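Long-range contacts in flagellar protein FlgA (Thermotoga maritima, PDB 3FRN), which probably acts in the periplasm as a chaperone for assembly of the P-ring of the flagellar basal body: residues L41-R47 with E63-V69; A87-E93 with L138-E142; L148-V154 with S189-E195; G237-V243 with F255-R260. All blocks are in the same frame, centred on the assembly; numbering follows the deposited sequence.

Contact 1. Residues L41-R47 with E63-V69; sequences LEYLVTR and ENVRITV
Carboxylate oxygen OE2 of E42 draws two partners from strand 65-69: NE of R66 reaches it at 2.8 Å in a salt bridge, and OG1 of T68 lies 3.0 Å from the same OE2. That strand runs antiparallel to strand 42-45 at 156° in the small sheet of the FlgA N-terminal domain. R66 approaches on the anti side of the carboxylate, with OE2 at the edge of its guanidinium group and the two planes almost perpendicular, 86° apart. E42 manages this by a bend at chi2 (90°), which swings its carboxylate across the face shared by L44, R66 and T68. The threonine hydroxyl is also hydrogen-bonded to a glycerol, probably from the crystallisation liquor.

Between the backbones, Y43 pairs with I67 and V45 with V65 as hydrogen-bonded pairs, the shortest bond being Y43 N to I67 O at 2.7 Å. The opposite face, with Y43, V45, V65 and I67, is largely apolar: CG2 of V45 meets CD1 of I67 at 3.5 Å, and CE1 of Y43 touches CG2 of V69 at 3.7 Å. The Y43 hydroxyl is held by backbone atoms of I36 and L38, while L18 packs against both V45 and I67. Past V45 the first strand gives way to helix 47-53, with T46 at its N-cap accepting from L49 N on OG1. There a water receives a weak bond from ND2 of N64 and donates to OE2 of E63 at 2.9 Å.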
# COMPACT_ATOMS: atom_id res chain seq x y z
N LEU A 41 -19.25 -2.91 -9.98
CA LEU A 41 -18.00 -3.50 -9.51
C LEU A 41 -16.99 -3.68 -10.64
O LEU A 41 -17.37 -3.85 -11.81
CB LEU A 41 -18.25 -4.86 -8.85
CG LEU A 41 -19.13 -4.93 -7.60
CD1 LEU A 41 -19.30 -6.36 -7.13
CD2 LEU A 41 -18.55 -4.09 -6.48
N GLU A 42 -15.70 -3.66 -10.28
CA GLU A 42 -14.62 -3.80 -11.24
C GLU A 42 -14.06 -5.20 -11.19
O GLU A 42 -13.84 -5.74 -10.11
CB GLU A 42 -13.50 -2.82 -10.91
CG GLU A 42 -12.67 -2.41 -12.11
CD GLU A 42 -13.21 -1.18 -12.82
OE1 GLU A 42 -14.25 -0.64 -12.39
OE2 GLU A 42 -12.58 -0.76 -13.82
N TYR A 43 -13.80 -5.79 -12.34
CA TYR A 43 -13.32 -7.17 -12.42
C TYR A 43 -11.94 -7.22 -13.05
O TYR A 43 -11.60 -6.41 -13.90
CB TYR A 43 -14.29 -8.04 -13.23
CG TYR A 43 -15.58 -8.33 -12.51
CD1 TYR A 43 -16.52 -7.33 -12.28
CD2 TYR A 43 -15.87 -9.60 -12.07
CE1 TYR A 43 -17.69 -7.58 -11.60
CE2 TYR A 43 -17.05 -9.88 -11.39
CZ TYR A 43 -17.94 -8.85 -11.16
OH TYR A 43 -19.11 -9.11 -10.50
N LEU A 44 -11.14 -8.19 -12.63
CA LEU A 44 -9.84 -8.38 -13.24
C LEU A 44 -9.73 -9.84 -13.60
O LEU A 44 -9.65 -10.68 -12.71
CB LEU A 44 -8.75 -8.00 -12.25
CG LEU A 44 -7.46 -7.35 -12.71
CD1 LEU A 44 -7.71 -5.96 -13.28
CD2 LEU A 44 -6.52 -7.28 -11.54
N VAL A 45 -9.78 -10.16 -14.89
CA VAL A 45 -9.62 -11.54 -15.33
C VAL A 45 -8.13 -11.85 -15.42
O VAL A 45 -7.41 -11.27 -16.23
CB VAL A 45 -10.27 -11.81 -16.69
CG1 VAL A 45 -10.01 -13.26 -17.12
CG2 VAL A 45 -11.75 -11.54 -16.65
N THR A 46 -7.69 -12.78 -14.58
CA THR A 46 -6.27 -13.13 -14.49
C THR A 46 -5.93 -14.37 -15.30
O THR A 46 -6.82 -15.13 -15.71
CB THR A 46 -5.87 -13.39 -13.04
OG1 THR A 46 -6.71 -14.42 -12.50
CG2 THR A 46 -6.03 -12.13 -12.21
N ARG A 47 -4.63 -14.59 -15.52
CA ARG A 47 -4.12 -15.77 -16.22
C ARG A 47 -4.34 -17.02 -15.39
O ARG A 47 -4.53 -18.11 -15.94
CB ARG A 47 -2.63 -15.62 -16.51
CG ARG A 47 -2.27 -14.44 -17.37
CD ARG A 47 -3.02 -14.50 -18.68
NE ARG A 47 -2.71 -13.35 -19.52
CZ ARG A 47 -1.87 -13.39 -20.55
NH1 ARG A 47 -1.66 -12.29 -21.26
NH2 ARG A 47 -1.25 -14.51 -20.88
N GLU A 63 -1.70 -8.69 -19.23
CA GLU A 63 -1.62 -9.60 -18.10
C GLU A 63 -3.01 -9.99 -17.61
O GLU A 63 -3.30 -11.16 -17.37
CB GLU A 63 -0.83 -8.95 -16.97
CG GLU A 63 -0.52 -9.89 -15.82
CD GLU A 63 0.35 -11.05 -16.26
OE1 GLU A 63 1.46 -10.80 -16.79
OE2 GLU A 63 -0.06 -12.20 -16.06
N ASN A 64 -3.86 -8.97 -17.46
CA ASN A 64 -5.22 -9.13 -17.00
C ASN A 64 -6.17 -8.36 -17.91
O ASN A 64 -5.77 -7.41 -18.59
CB ASN A 64 -5.37 -8.57 -15.58
CG ASN A 64 -4.25 -9.01 -14.65
OD1 ASN A 64 -3.45 -8.19 -14.19
ND2 ASN A 64 -4.17 -10.31 -14.39
N VAL A 65 -7.44 -8.77 -17.91
CA VAL A 65 -8.49 -8.01 -18.58
C VAL A 65 -9.27 -7.26 -17.51
O VAL A 65 -9.72 -7.87 -16.54
CB VAL A 65 -9.46 -8.93 -19.37
CG1 VAL A 65 -10.50 -8.12 -20.12
CG2 VAL A 65 -8.68 -9.82 -20.34
N ARG A 66 -9.44 -5.96 -17.69
CA ARG A 66 -10.16 -5.12 -16.73
C ARG A 66 -11.60 -4.81 -17.18
O ARG A 66 -11.81 -4.15 -18.19
CB ARG A 66 -9.37 -3.83 -16.44
CG ARG A 66 -10.11 -2.82 -15.57
CD ARG A 66 -9.15 -1.82 -14.96
NE ARG A 66 -9.78 -0.97 -13.95
CZ ARG A 66 -9.13 -0.09 -13.20
NH1 ARG A 66 -7.81 0.05 -13.32
NH2 ARG A 66 -9.80 0.63 -12.31
N ILE A 67 -12.56 -5.30 -16.40
CA ILE A 67 -13.98 -5.20 -16.73
C ILE A 67 -14.73 -4.28 -15.77
O ILE A 67 -14.71 -4.49 -14.55
CB ILE A 67 -14.66 -6.59 -16.68
CG1 ILE A 67 -13.79 -7.63 -17.38
CG2 ILE A 67 -16.08 -6.55 -17.26
CD1 ILE A 67 -14.20 -9.01 -17.00
N THR A 68 -15.39 -3.28 -16.33
CA THR A 68 -16.24 -2.38 -15.57
C THR A 68 -17.69 -2.79 -15.83
O THR A 68 -18.09 -2.88 -16.98
CB THR A 68 -16.03 -0.93 -16.03
OG1 THR A 68 -14.63 -0.64 -16.02
CG2 THR A 68 -16.78 0.07 -15.15
N VAL A 69 -18.45 -3.09 -14.78
CA VAL A 69 -19.87 -3.36 -14.95
C VAL A 69 -20.72 -2.13 -14.65
O VAL A 69 -20.68 -1.59 -13.54
CB VAL A 69 -20.33 -4.52 -14.06
CG1 VAL A 69 -21.75 -4.91 -14.41
CG2 VAL A 69 -19.40 -5.70 -14.25
O HOH W 1 -2.45 -12.34 -14.34

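Contact 2. Residues A87-E93 with L138-E142; sequences AEAKDFE and LLRKE
With its first torsion at -167° and an extended chain beyond CG, K141 runs out along loop 87-93, and its NZ arrives 2.9 Å from the carbonyl O of K90, to which it donates. The ammonium comes in tilted from the carbonyl plane by 34°, while CE of K141 passes 3.7 Å from D91 O. K90 is bent at chi2 (-74°), which brings its own NZ within 3.2 Å of K141 NZ; two like charges this close would be expected to repel, and the carbonyl of K90 probably offsets part of that cost. Were K141 replaced by an alanine, K90 O is likely to lose this donor and the loop at K90 and D91 to be less firmly held.

Beyond D91 the backbones join as an antiparallel hydrogen-bonded pair, E93 N giving to R140 O at 2.7 Å and R140 N to E93 O at 2.8 Å. A water on R140 O also accepts from E142 N. On the apolar side, CD2 of L139 meets CB of A87 at 3.8 Å, and its CG lies near CD2 of F92.

In this HotDog-like domain the contact ties the exit of helix 74-87 and the start of strand 93-101 to strand 132-148. The F92 ring meets that of F80 of helix 74-87 with the planes nearly parallel, I83 and F122 also touch L139, and F171 packs against F92, L139 and K141.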
# COMPACT_ATOMS: atom_id res chain seq x y z
N ALA A 87 -10.89 -5.21 6.54
CA ALA A 87 -9.50 -5.07 6.09
C ALA A 87 -8.67 -4.14 6.98
O ALA A 87 -7.47 -4.36 7.14
CB ALA A 87 -9.44 -4.61 4.64
N GLU A 88 -9.33 -3.12 7.53
CA GLU A 88 -8.72 -2.02 8.31
C GLU A 88 -8.43 -0.78 7.44
O GLU A 88 -8.13 0.30 7.96
CB GLU A 88 -7.49 -2.46 9.14
CG GLU A 88 -6.11 -2.10 8.55
CD GLU A 88 -5.00 -2.99 9.08
OE1 GLU A 88 -4.09 -2.48 9.77
OE2 GLU A 88 -5.03 -4.21 8.81
N ALA A 89 -8.56 -0.94 6.13
CA ALA A 89 -8.10 0.06 5.17
C ALA A 89 -9.17 1.06 4.71
O ALA A 89 -10.37 0.81 4.86
CB ALA A 89 -7.47 -0.63 3.97
N LYS A 90 -8.70 2.18 4.15
CA LYS A 90 -9.57 3.16 3.49
C LYS A 90 -8.91 3.63 2.18
O LYS A 90 -7.72 3.37 1.96
CB LYS A 90 -9.88 4.35 4.43
CG LYS A 90 -8.96 5.58 4.31
CD LYS A 90 -7.57 5.36 4.90
CE LYS A 90 -6.64 6.49 4.50
NZ LYS A 90 -5.22 6.18 4.80
N ASP A 91 -9.68 4.31 1.32
CA ASP A 91 -9.19 4.88 0.05
C ASP A 91 -8.47 3.87 -0.84
O ASP A 91 -7.42 4.16 -1.42
CB ASP A 91 -8.28 6.10 0.30
CG ASP A 91 -9.03 7.43 0.25
OD1 ASP A 91 -10.27 7.43 0.05
OD2 ASP A 91 -8.37 8.48 0.39
N PHE A 92 -9.04 2.67 -0.95
CA PHE A 92 -8.42 1.58 -1.68
C PHE A 92 -9.20 1.27 -2.95
O PHE A 92 -10.37 1.65 -3.09
CB PHE A 92 -8.30 0.33 -0.79
CG PHE A 92 -9.62 -0.15 -0.22
CD1 PHE A 92 -10.02 0.23 1.06
CD2 PHE A 92 -10.46 -1.00 -0.95
CE1 PHE A 92 -11.24 -0.21 1.59
CE2 PHE A 92 -11.68 -1.44 -0.42
CZ PHE A 92 -12.06 -1.04 0.85
N GLU A 93 -8.54 0.58 -3.89
CA GLU A 93 -9.22 -0.01 -5.02
C GLU A 93 -9.41 -1.49 -4.72
O GLU A 93 -8.55 -2.10 -4.07
CB GLU A 93 -8.41 0.15 -6.30
CG GLU A 93 -8.46 1.54 -6.92
CD GLU A 93 -7.88 1.58 -8.34
OE1 GLU A 93 -8.59 2.05 -9.25
OE2 GLU A 93 -6.72 1.13 -8.55
N LEU A 138 -9.25 -8.64 -4.83
CA LEU A 138 -7.87 -8.21 -4.61
C LEU A 138 -7.86 -6.71 -4.31
O LEU A 138 -8.43 -5.91 -5.06
CB LEU A 138 -7.00 -8.52 -5.83
CG LEU A 138 -5.50 -8.20 -5.84
CD1 LEU A 138 -4.67 -9.12 -4.96
CD2 LEU A 138 -5.01 -8.27 -7.27
N LEU A 139 -7.23 -6.37 -3.20
CA LEU A 139 -7.14 -4.99 -2.75
C LEU A 139 -5.84 -4.33 -3.21
O LEU A 139 -4.77 -4.91 -3.08
CB LEU A 139 -7.25 -4.93 -1.22
CG LEU A 139 -8.62 -4.76 -0.56
CD1 LEU A 139 -9.56 -5.92 -0.87
CD2 LEU A 139 -8.46 -4.59 0.94
N ARG A 140 -5.96 -3.12 -3.73
CA ARG A 140 -4.82 -2.33 -4.18
C ARG A 140 -4.91 -0.91 -3.66
O ARG A 140 -5.98 -0.30 -3.67
CB ARG A 140 -4.78 -2.25 -5.71
CG ARG A 140 -4.26 -3.48 -6.41
CD ARG A 140 -4.21 -3.25 -7.92
NE ARG A 140 -3.58 -4.36 -8.63
CZ ARG A 140 -3.61 -4.52 -9.95
NH1 ARG A 140 -4.25 -3.64 -10.72
NH2 ARG A 140 -3.01 -5.56 -10.51
N LYS A 141 -3.78 -0.38 -3.21
CA LYS A 141 -3.66 1.05 -2.92
C LYS A 141 -2.41 1.55 -3.64
O LYS A 141 -1.29 1.40 -3.15
CB LYS A 141 -3.58 1.32 -1.42
CG LYS A 141 -3.76 2.78 -1.06
CD LYS A 141 -3.82 2.95 0.44
CE LYS A 141 -4.53 4.24 0.82
NZ LYS A 141 -4.96 4.23 2.25
N GLU A 142 -2.63 2.12 -4.82
CA GLU A 142 -1.55 2.58 -5.67
C GLU A 142 -1.30 4.06 -5.40
O GLU A 142 -2.22 4.86 -5.50
CB GLU A 142 -1.90 2.35 -7.14
CG GLU A 142 -0.69 2.13 -8.06
CD GLU A 142 -0.13 0.71 -7.99
OE1 GLU A 142 0.99 0.50 -8.52
OE2 GLU A 142 -0.79 -0.18 -7.42
O HOH W 2 -4.33 -0.73 -10.10
O HOH W 3 -5.50 2.17 -5.50

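Contact 3. Residues L148-V154 with S189-E195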
# COMPACT_ATOMS: atom_id res chain seq x y z
N LEU A 148 14.68 5.66 -3.75
CA LEU A 148 16.08 6.10 -3.86
C LEU A 148 16.61 6.24 -5.29
O LEU A 148 16.47 5.33 -6.12
CB LEU A 148 17.00 5.17 -3.06
CG LEU A 148 16.97 5.36 -1.54
CD1 LEU A 148 17.98 4.45 -0.88
CD2 LEU A 148 17.24 6.81 -1.15
N LYS A 149 17.23 7.39 -5.57
CA LYS A 149 17.96 7.63 -6.82
C LYS A 149 19.37 7.06 -6.77
O LYS A 149 19.94 6.73 -7.80
CB LYS A 149 18.08 9.13 -7.12
CG LYS A 149 16.84 9.78 -7.73
CD LYS A 149 16.83 11.27 -7.45
CE LYS A 149 17.39 12.09 -8.57
NZ LYS A 149 17.22 13.54 -8.27
N ARG A 150 19.93 6.96 -5.57
CA ARG A 150 21.31 6.52 -5.41
C ARG A 150 21.53 5.77 -4.10
O ARG A 150 20.70 5.84 -3.19
CB ARG A 150 22.26 7.72 -5.50
CG ARG A 150 21.97 8.82 -4.49
CD ARG A 150 22.52 10.18 -4.94
NE ARG A 150 23.96 10.19 -5.20
CZ ARG A 150 24.91 10.18 -4.26
NH1 ARG A 150 24.60 10.13 -2.97
NH2 ARG A 150 26.19 10.20 -4.63
N ASN A 151 22.65 5.06 -4.01
CA ASN A 151 23.02 4.32 -2.80
C ASN A 151 23.34 5.25 -1.64
O ASN A 151 23.95 6.30 -1.83
CB ASN A 151 24.22 3.41 -3.06
CG ASN A 151 23.97 2.40 -4.16
OD1 ASN A 151 22.87 2.31 -4.70
ND2 ASN A 151 25.00 1.64 -4.51
N ILE A 152 22.90 4.86 -0.45
CA ILE A 152 23.13 5.65 0.75
C ILE A 152 23.63 4.74 1.88
O ILE A 152 23.39 3.53 1.86
CB ILE A 152 21.85 6.39 1.20
CG1 ILE A 152 20.74 5.39 1.55
CG2 ILE A 152 21.38 7.39 0.12
CD1 ILE A 152 19.62 5.98 2.31
N ASN A 153 24.33 5.33 2.84
CA ASN A 153 24.97 4.56 3.90
C ASN A 153 24.37 4.88 5.27
O ASN A 153 23.59 5.82 5.41
CB ASN A 153 26.49 4.82 3.87
CG ASN A 153 27.32 3.64 4.40
OD1 ASN A 153 26.78 2.63 4.86
ND2 ASN A 153 28.64 3.79 4.35
N VAL A 154 24.73 4.07 6.26
CA VAL A 154 24.37 4.30 7.65
C VAL A 154 24.86 5.68 8.04
O VAL A 154 26.03 6.01 7.83
CB VAL A 154 25.03 3.24 8.58
CG1 VAL A 154 24.68 3.49 10.04
CG2 VAL A 154 24.62 1.84 8.17
N SER A 189 19.66 8.04 7.54
CA SER A 189 19.54 6.63 7.22
C SER A 189 20.08 5.73 8.34
O SER A 189 21.18 5.94 8.85
CB SER A 189 20.30 6.32 5.94
OG SER A 189 20.10 4.97 5.56
N ARG A 190 19.31 4.71 8.71
CA ARG A 190 19.76 3.74 9.70
C ARG A 190 20.54 2.63 9.02
O ARG A 190 21.14 1.78 9.68
CB ARG A 190 18.58 3.16 10.48
CG ARG A 190 17.76 4.18 11.28
CD ARG A 190 16.52 3.56 11.89
NE ARG A 190 16.75 3.14 13.27
CZ ARG A 190 16.16 3.68 14.33
NH1 ARG A 190 16.45 3.24 15.55
NH2 ARG A 190 15.29 4.67 14.18
N ARG A 191 20.53 2.61 7.69
CA ARG A 191 21.17 1.53 6.94
C ARG A 191 21.81 1.88 5.60
O ARG A 191 21.62 2.98 5.05
CB ARG A 191 20.23 0.32 6.78
CG ARG A 191 18.75 0.63 6.67
CD ARG A 191 17.94 -0.64 6.90
NE ARG A 191 18.29 -1.28 8.17
CZ ARG A 191 17.67 -1.05 9.32
NH1 ARG A 191 16.64 -0.21 9.38
NH2 ARG A 191 18.07 -1.67 10.42
N TYR A 192 22.60 0.94 5.10
CA TYR A 192 23.08 0.98 3.74
C TYR A 192 21.98 0.46 2.82
O TYR A 192 21.62 -0.72 2.86
CB TYR A 192 24.37 0.17 3.59
CG TYR A 192 24.82 0.02 2.15
CD1 TYR A 192 24.58 -1.15 1.44
CD2 TYR A 192 25.49 1.05 1.50
CE1 TYR A 192 24.99 -1.30 0.13
CE2 TYR A 192 25.90 0.92 0.18
CZ TYR A 192 25.65 -0.26 -0.50
OH TYR A 192 26.07 -0.40 -1.80
N LEU A 193 21.46 1.35 1.98
CA LEU A 193 20.41 1.00 1.04
C LEU A 193 20.92 1.23 -0.38
O LEU A 193 21.75 2.10 -0.61
CB LEU A 193 19.17 1.87 1.31
CG LEU A 193 18.08 1.45 2.31
CD1 LEU A 193 18.37 0.13 3.02
CD2 LEU A 193 17.80 2.57 3.31
N LYS A 194 20.43 0.42 -1.32
CA LYS A 194 20.82 0.55 -2.71
C LYS A 194 19.76 1.33 -3.45
O LYS A 194 18.62 1.41 -3.01
CB LYS A 194 21.01 -0.84 -3.35
CG LYS A 194 22.20 -1.65 -2.81
CD LYS A 194 23.46 -1.45 -3.63
CE LYS A 194 23.59 -2.47 -4.76
NZ LYS A 194 24.94 -2.44 -5.39
N GLU A 195 20.13 1.92 -4.59
CA GLU A 195 19.19 2.61 -5.47
C GLU A 195 17.99 1.71 -5.80
O GLU A 195 18.13 0.49 -5.92
CB GLU A 195 19.92 3.03 -6.76
CG GLU A 195 19.04 3.61 -7.86
CD GLU A 195 19.70 3.58 -9.24
OE1 GLU A 195 19.03 3.97 -10.22
OE2 GLU A 195 20.88 3.17 -9.34
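The ring of Y192 and the amides of N151 and N153 are the flat groups here, and both amides stand steeply to the ring, 77° and 83° from its plane. Around the ring, I152 O, N153 OD1 and CB of N151 all approach obliquely; I152 O is 3.3 Å from CD2 of Y192. The amide of N151 lies alongside K194, its ND2 3.6 Å from CD of that lysine. Its OD1 accepts from E195 N at 2.8 Å, so the side chain adds a bond beside the backbone bridge.

I152 and L193 form that bridge, a single antiparallel one: I152 N gives to L193 O at 3.0 Å, and L193 N to I152 O at 2.9 Å. CD1 of L148 packs crosswise on CB of L193 at 3.6 Å. I152 holds CG1 between its backbone N and carbonyl carbon (chi1 62°), which carries CD1 to within 3.4 Å of OG of S189. That hydroxyl donates to R191 O on a lone pair.

I158 touches I152, and M203 touches L193. Segments 148-154 and 189-195 follow closely similar backbone paths and run antiparallel around the bridge, consistent with the pseudo-twofold, beta-clip type of fold of SAF domains.

Contact 4. Residues G237-V243 with F255-R260; sequences GYLGETV and FGRVER
V258 projects from strand 253-259 toward the turn Y238-E241. Its CB lies 3.2 Å from Y238 O. CG1, placed anti to the backbone N (chi1 -180°), meets CD2 of L239 at 3.8 Å, and CG2, beside that N, reaches CG2 of V243 at 3.8 Å. Y238 O, L239 and V243 thus all bear on the valine. With only the methyl of an alanine in place of V258, the groups that meet L239 CD2 and V243 CG2 are gone, and a gap would probably open between those two side chains.

The turn is a type II beta turn, closed by E241 N on Y238 O and by OE1 of E241, which Y238 N meets from above the carboxylate plane. Its positive phi at G240 suits glycine, since a CB there would be jammed against the preceding carbonyl. The backbone of V258 holds the turn at two points: G240 N gives to V258 O at 2.8 Å, and V258 N gives to E241 O at 2.7 Å with the donor close to the C=O axis. L239 folds its CD1 back to 3.5 Å from R260 N.

Further on, the hairpin proper begins. V243 N gives to G256 O at 2.7 Å, while the return bond from G256 N to V243 O is weak. CG2 of T242 rests obliquely by the ring of F255, 3.7 Å from its CD2.

On its other side strand 253-259 pairs with strand 263-266, where L264 adds to the packing round V258. V210 also touches V258, and D209 and D206 hold L239 N and the Y238 hydroxyl.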
# COMPACT_ATOMS: atom_id res chain seq x y z
N GLY A 237 22.12 13.79 20.80
CA GLY A 237 21.00 13.67 21.74
C GLY A 237 19.67 14.24 21.29
O GLY A 237 19.61 15.17 20.48
N TYR A 238 18.60 13.68 21.84
CA TYR A 238 17.25 14.16 21.53
C TYR A 238 16.71 14.84 22.78
O TYR A 238 17.32 14.72 23.84
CB TYR A 238 16.34 12.98 21.11
CG TYR A 238 16.76 12.30 19.80
CD1 TYR A 238 16.35 12.81 18.57
CD2 TYR A 238 17.57 11.17 19.80
CE1 TYR A 238 16.73 12.22 17.38
CE2 TYR A 238 17.96 10.57 18.61
CZ TYR A 238 17.53 11.10 17.41
OH TYR A 238 17.90 10.52 16.22
N LEU A 239 15.63 15.58 22.68
CA LEU A 239 14.93 16.12 23.82
C LEU A 239 14.68 15.11 24.89
O LEU A 239 14.25 14.07 24.59
CB LEU A 239 13.58 16.57 23.34
CG LEU A 239 13.38 18.05 23.46
CD1 LEU A 239 13.18 18.34 24.95
CD2 LEU A 239 14.57 18.81 22.84
N GLY A 240 14.91 15.46 26.13
CA GLY A 240 14.59 14.56 27.24
C GLY A 240 15.70 13.60 27.54
O GLY A 240 15.70 12.96 28.60
N GLU A 241 16.65 13.47 26.61
CA GLU A 241 17.77 12.59 26.88
C GLU A 241 18.79 13.30 27.72
O GLU A 241 18.92 14.53 27.64
CB GLU A 241 18.39 12.02 25.61
CG GLU A 241 17.42 11.11 24.85
CD GLU A 241 18.02 10.50 23.60
OE1 GLU A 241 18.95 11.12 23.02
OE2 GLU A 241 17.55 9.41 23.20
N THR A 242 19.48 12.52 28.55
CA THR A 242 20.60 13.00 29.33
C THR A 242 21.90 12.73 28.57
O THR A 242 22.27 11.57 28.34
CB THR A 242 20.63 12.32 30.71
OG1 THR A 242 19.41 12.58 31.42
CG2 THR A 242 21.80 12.84 31.53
N VAL A 243 22.57 13.81 28.17
CA VAL A 243 23.83 13.74 27.44
C VAL A 243 25.00 14.26 28.30
O VAL A 243 24.87 15.28 28.99
CB VAL A 243 23.77 14.55 26.12
CG1 VAL A 243 25.03 14.36 25.34
CG2 VAL A 243 22.61 14.10 25.27
N PHE A 255 26.47 15.79 33.75
CA PHE A 255 25.27 15.16 33.23
C PHE A 255 24.29 16.28 32.93
O PHE A 255 24.11 17.18 33.75
CB PHE A 255 24.64 14.23 34.26
CG PHE A 255 25.19 12.83 34.26
CD1 PHE A 255 25.95 12.37 35.34
CD2 PHE A 255 24.94 11.97 33.20
CE1 PHE A 255 26.46 11.07 35.36
CE2 PHE A 255 25.45 10.67 33.21
CZ PHE A 255 26.21 10.22 34.29
N GLY A 256 23.65 16.22 31.76
CA GLY A 256 22.72 17.25 31.36
C GLY A 256 21.65 16.78 30.41
O GLY A 256 21.95 16.16 29.39
N ARG A 257 20.40 17.07 30.75
CA ARG A 257 19.28 16.71 29.90
C ARG A 257 19.08 17.74 28.80
O ARG A 257 19.17 18.95 29.04
CB ARG A 257 17.99 16.54 30.72
CG ARG A 257 17.55 17.79 31.48
CD ARG A 257 16.49 17.50 32.53
NE ARG A 257 15.12 17.65 32.02
CZ ARG A 257 14.04 17.76 32.78
NH1 ARG A 257 12.84 17.89 32.22
NH2 ARG A 257 14.15 17.76 34.11
N VAL A 258 18.84 17.25 27.59
CA VAL A 258 18.46 18.12 26.49
C VAL A 258 17.06 18.65 26.75
O VAL A 258 16.10 17.88 26.94
CB VAL A 258 18.50 17.37 25.16
CG1 VAL A 258 18.11 18.30 24.00
CG2 VAL A 258 19.87 16.75 24.94
N GLU A 259 16.95 19.97 26.79
CA GLU A 259 15.68 20.61 27.01
C GLU A 259 15.26 21.39 25.78
O GLU A 259 16.10 21.75 24.94
CB GLU A 259 15.73 21.53 28.24
CG GLU A 259 16.04 20.80 29.54
CD GLU A 259 15.23 21.32 30.72
OE1 GLU A 259 14.82 22.50 30.70
OE2 GLU A 259 15.01 20.54 31.67
N ARG A 260 13.97 21.65 25.66
CA ARG A 260 13.47 22.65 24.71
C ARG A 260 14.40 23.85 24.64
O ARG A 260 14.60 24.55 25.63
CB ARG A 260 12.06 23.10 25.10
CG ARG A 260 11.42 24.06 24.12
CD ARG A 260 10.01 24.42 24.53
NE ARG A 260 9.95 24.92 25.90
CZ ARG A 260 8.82 25.21 26.55
NH1 ARG A 260 8.86 25.65 27.79
NH2 ARG A 260 7.65 25.05 25.94

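Overall arrangement
The four contacts are strung in series along an elongated chain, and of them only contacts 1 and 2 touch. Their centres lie about 17 Å apart, one in the N-terminal and one in the HotDog-like region: NH2 of R66 and OE1 of E93 form a long, weak ion pair at 3.6 Å, and CD2 of L44 packs on NH2 of R140. Strand 93-101 links them, as E93 begins it and V96 makes backbone hydrogen bonds with E42 and L44. Contacts 3 and 4 both belong to the P-ring chaperone region without touching; their nearest atoms are about 7 Å apart. Contacts 1 and 4 lie farthest apart, about 57 Å between centres. A glycerol, probably from the crystallisation liquor, lies by T68 of contact 1.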